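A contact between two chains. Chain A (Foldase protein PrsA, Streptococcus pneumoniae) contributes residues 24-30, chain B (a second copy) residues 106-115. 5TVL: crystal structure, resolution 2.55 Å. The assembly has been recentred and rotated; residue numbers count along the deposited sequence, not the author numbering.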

# COMPACT_ATOMS: atom_id res chain seq x y z
N ASN A 24 30.18 -10.08 -0.95
CA ASN A 24 28.91 -10.63 -0.48
C ASN A 24 27.82 -9.56 -0.59
O ASN A 24 27.97 -8.48 0.00
CB ASN A 24 29.05 -11.11 0.97
CG ASN A 24 27.84 -11.90 1.44
OD1 ASN A 24 26.83 -11.33 1.85
ND2 ASN A 24 27.94 -13.22 1.41
N PRO A 25 26.73 -9.83 -1.34
CA PRO A 25 25.64 -8.85 -1.50
C PRO A 25 25.14 -8.25 -0.18
O PRO A 25 24.99 -7.03 -0.07
CB PRO A 25 24.53 -9.66 -2.17
CG PRO A 25 25.21 -10.78 -2.86
CD PRO A 25 26.49 -11.06 -2.12
N SER A 26 24.91 -9.12 0.81
CA SER A 26 24.44 -8.72 2.14
C SER A 26 25.42 -7.74 2.81
O SER A 26 25.00 -6.76 3.43
CB SER A 26 24.24 -9.96 3.03
OG SER A 26 23.32 -9.71 4.07
N ALA A 27 26.72 -8.01 2.67
CA ALA A 27 27.77 -7.14 3.21
C ALA A 27 27.85 -5.79 2.50
O ALA A 27 28.12 -4.77 3.13
CB ALA A 27 29.11 -7.85 3.16
N GLN A 28 27.62 -5.78 1.19
CA GLN A 28 27.57 -4.53 0.43
C GLN A 28 26.41 -3.63 0.87
O GLN A 28 26.53 -2.41 0.85
CB GLN A 28 27.51 -4.81 -1.07
CG GLN A 28 28.78 -5.46 -1.61
CD GLN A 28 28.64 -5.95 -3.04
OE1 GLN A 28 27.55 -5.95 -3.61
NE2 GLN A 28 29.75 -6.39 -3.62
N GLN A 29 25.29 -4.25 1.26
CA GLN A 29 24.14 -3.54 1.83
C GLN A 29 24.47 -2.91 3.20
O GLN A 29 23.95 -1.85 3.53
CB GLN A 29 22.94 -4.49 1.94
CG GLN A 29 21.58 -3.81 2.16
CD GLN A 29 21.11 -2.98 0.97
OE1 GLN A 29 21.30 -3.36 -0.19
NE2 GLN A 29 20.48 -1.84 1.25
N VAL A 30 25.31 -3.58 3.98
CA VAL A 30 25.75 -3.07 5.28
C VAL A 30 26.58 -1.79 5.15
O VAL A 30 26.40 -0.87 5.96
CB VAL A 30 26.50 -4.15 6.10
CG1 VAL A 30 27.21 -3.57 7.31
CG2 VAL A 30 25.52 -5.23 6.54
N ASP B 106 20.37 -5.84 -11.36
CA ASP B 106 20.94 -6.96 -10.60
C ASP B 106 20.97 -6.66 -9.10
O ASP B 106 20.82 -7.57 -8.28
CB ASP B 106 22.35 -7.29 -11.09
CG ASP B 106 22.39 -7.77 -12.54
OD1 ASP B 106 21.32 -7.98 -13.15
OD2 ASP B 106 23.51 -7.95 -13.06
N GLU B 107 21.15 -5.38 -8.75
CA GLU B 107 21.22 -4.93 -7.35
C GLU B 107 19.89 -5.07 -6.62
O GLU B 107 19.86 -5.46 -5.45
CB GLU B 107 21.72 -3.48 -7.27
CG GLU B 107 23.14 -3.25 -7.80
CD GLU B 107 24.21 -4.04 -7.06
OE1 GLU B 107 24.09 -4.25 -5.83
OE2 GLU B 107 25.19 -4.46 -7.71
N ALA B 108 18.79 -4.73 -7.30
CA ALA B 108 17.45 -4.91 -6.75
C ALA B 108 17.12 -6.39 -6.51
O ALA B 108 16.48 -6.73 -5.52
CB ALA B 108 16.40 -4.28 -7.65
N TYR B 109 17.57 -7.25 -7.43
CA TYR B 109 17.43 -8.71 -7.26
C TYR B 109 18.27 -9.22 -6.09
O TYR B 109 17.77 -9.96 -5.25
CB TYR B 109 17.82 -9.48 -8.54
CG TYR B 109 16.65 -9.76 -9.46
CD1 TYR B 109 15.65 -10.66 -9.09
CD2 TYR B 109 16.56 -9.15 -10.72
CE1 TYR B 109 14.58 -10.93 -9.94
CE2 TYR B 109 15.49 -9.41 -11.57
CZ TYR B 109 14.51 -10.30 -11.17
OH TYR B 109 13.46 -10.57 -12.01
N LYS B 110 19.55 -8.83 -6.08
CA LYS B 110 20.47 -9.14 -4.98
C LYS B 110 19.90 -8.77 -3.61
O LYS B 110 19.93 -9.57 -2.68
CB LYS B 110 21.81 -8.42 -5.17
CG LYS B 110 22.80 -9.15 -6.07
CD LYS B 110 23.96 -8.25 -6.48
CE LYS B 110 25.31 -8.89 -6.18
NZ LYS B 110 26.41 -8.21 -6.91
N LYS B 111 19.39 -7.54 -3.51
CA LYS B 111 18.78 -7.02 -2.29
C LYS B 111 17.52 -7.80 -1.90
O LYS B 111 17.36 -8.18 -0.74
CB LYS B 111 18.45 -5.53 -2.47
CG LYS B 111 17.88 -4.84 -1.24
CD LYS B 111 17.97 -3.32 -1.38
CE LYS B 111 17.31 -2.59 -0.23
NZ LYS B 111 15.84 -2.46 -0.42
N ALA B 112 16.64 -8.02 -2.87
CA ALA B 112 15.42 -8.80 -2.64
C ALA B 112 15.72 -10.26 -2.29
O ALA B 112 15.03 -10.85 -1.46
CB ALA B 112 14.51 -8.72 -3.86
N PHE B 113 16.74 -10.83 -2.93
CA PHE B 113 17.20 -12.19 -2.62
C PHE B 113 17.70 -12.29 -1.18
O PHE B 113 17.29 -13.20 -0.45
CB PHE B 113 18.31 -12.62 -3.59
CG PHE B 113 18.91 -13.96 -3.25
CD1 PHE B 113 18.19 -15.13 -3.46
CD2 PHE B 113 20.19 -14.04 -2.72
CE1 PHE B 113 18.74 -16.37 -3.14
CE2 PHE B 113 20.75 -15.28 -2.40
CZ PHE B 113 20.02 -16.44 -2.61
N ASP B 114 18.56 -11.36 -0.79
CA ASP B 114 19.14 -11.32 0.56
C ASP B 114 18.06 -11.24 1.65
O ASP B 114 18.12 -11.97 2.64
CB ASP B 114 20.11 -10.14 0.70
CG ASP B 114 20.87 -10.13 2.02
OD1 ASP B 114 21.35 -11.20 2.45
OD2 ASP B 114 20.98 -9.05 2.64
N GLU B 115 17.08 -10.36 1.44
CA GLU B 115 15.96 -10.18 2.37
C GLU B 115 14.92 -11.32 2.33
O GLU B 115 14.09 -11.42 3.24
CB GLU B 115 15.25 -8.85 2.11
CG GLU B 115 16.11 -7.62 2.37
CD GLU B 115 15.41 -6.31 2.02
OE1 GLU B 115 14.21 -6.17 2.34
OE2 GLU B 115 16.05 -5.42 1.44

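The contact brings the start of a helix in chain A against the flank of a longer helical stretch in chain B. The two axes cross nearly at right angles, at 100°, and approach to 9.7 Å, so the meeting is compact: 329 Å² is buried, counting both sides. Three residues cover the most surface, Asp B114, Pro A25 and Lys B110.

Asp B114 directs its CA-to-CB bond toward chain A, and with chi1 in the t well its carboxylate reaches Ser A26. Here lies the one hydrogen bond between the stretches: the hydroxyl OG of Ser A26 donates to OD2 of Asp B114 at 2.8 Å. Serine suits the place because its hydroxyl, on a short stem, can donate across the 6.1 Å gap between CA of Ser A26 and CA of Asp B114, while aspartate offers a charged acceptor on a short stem.

One turn earlier in chain B, Lys B110 lies beside Pro A25, with CA of Lys B110 and CA of Pro A25 6.2 Å apart. Both CA-to-CB bonds point toward the opposing stretch, and CG of Pro A25 comes within 3.8 Å of CE of Lys B110, a van der Waals contact between carbons. Proline fits well in the first turn of a helix, where its lack of an amide hydrogen costs no backbone bond, and its compact ring gives the aliphatic part of the lysine a surface to pack against. The lysine ammonium passes beyond this ring: NZ of Lys B110 is 4.2 Å from OE1 of Gln A28, too far for a hydrogen bond, and finds its partner elsewhere in the structure.

Gln A29 extends the packing on the chain A side. OE1 of Gln A29 approaches CD of Lys B111 to 3.5 Å, a contact with the methylene chain rather than with the charge. The ammonium of Lys B111 instead forms a salt bridge within its own helix, NZ of Lys B111 to OE2 of Glu B115 at 3.5 Å, a pairing favoured by the i to i+4 spacing.

Asn A24 makes no contact across the interface but helps to shape the turn that does. At the N-cap, OD1 of Asn A24 accepts weak hydrogen bonds from the backbone N of Ser A26 at 3.1 Å and N of Ala A27 at 3.4 Å. Asparagine is well suited to this role, since its short amide side chain can fold back over amide groups that have no preceding helical turn to supply acceptors.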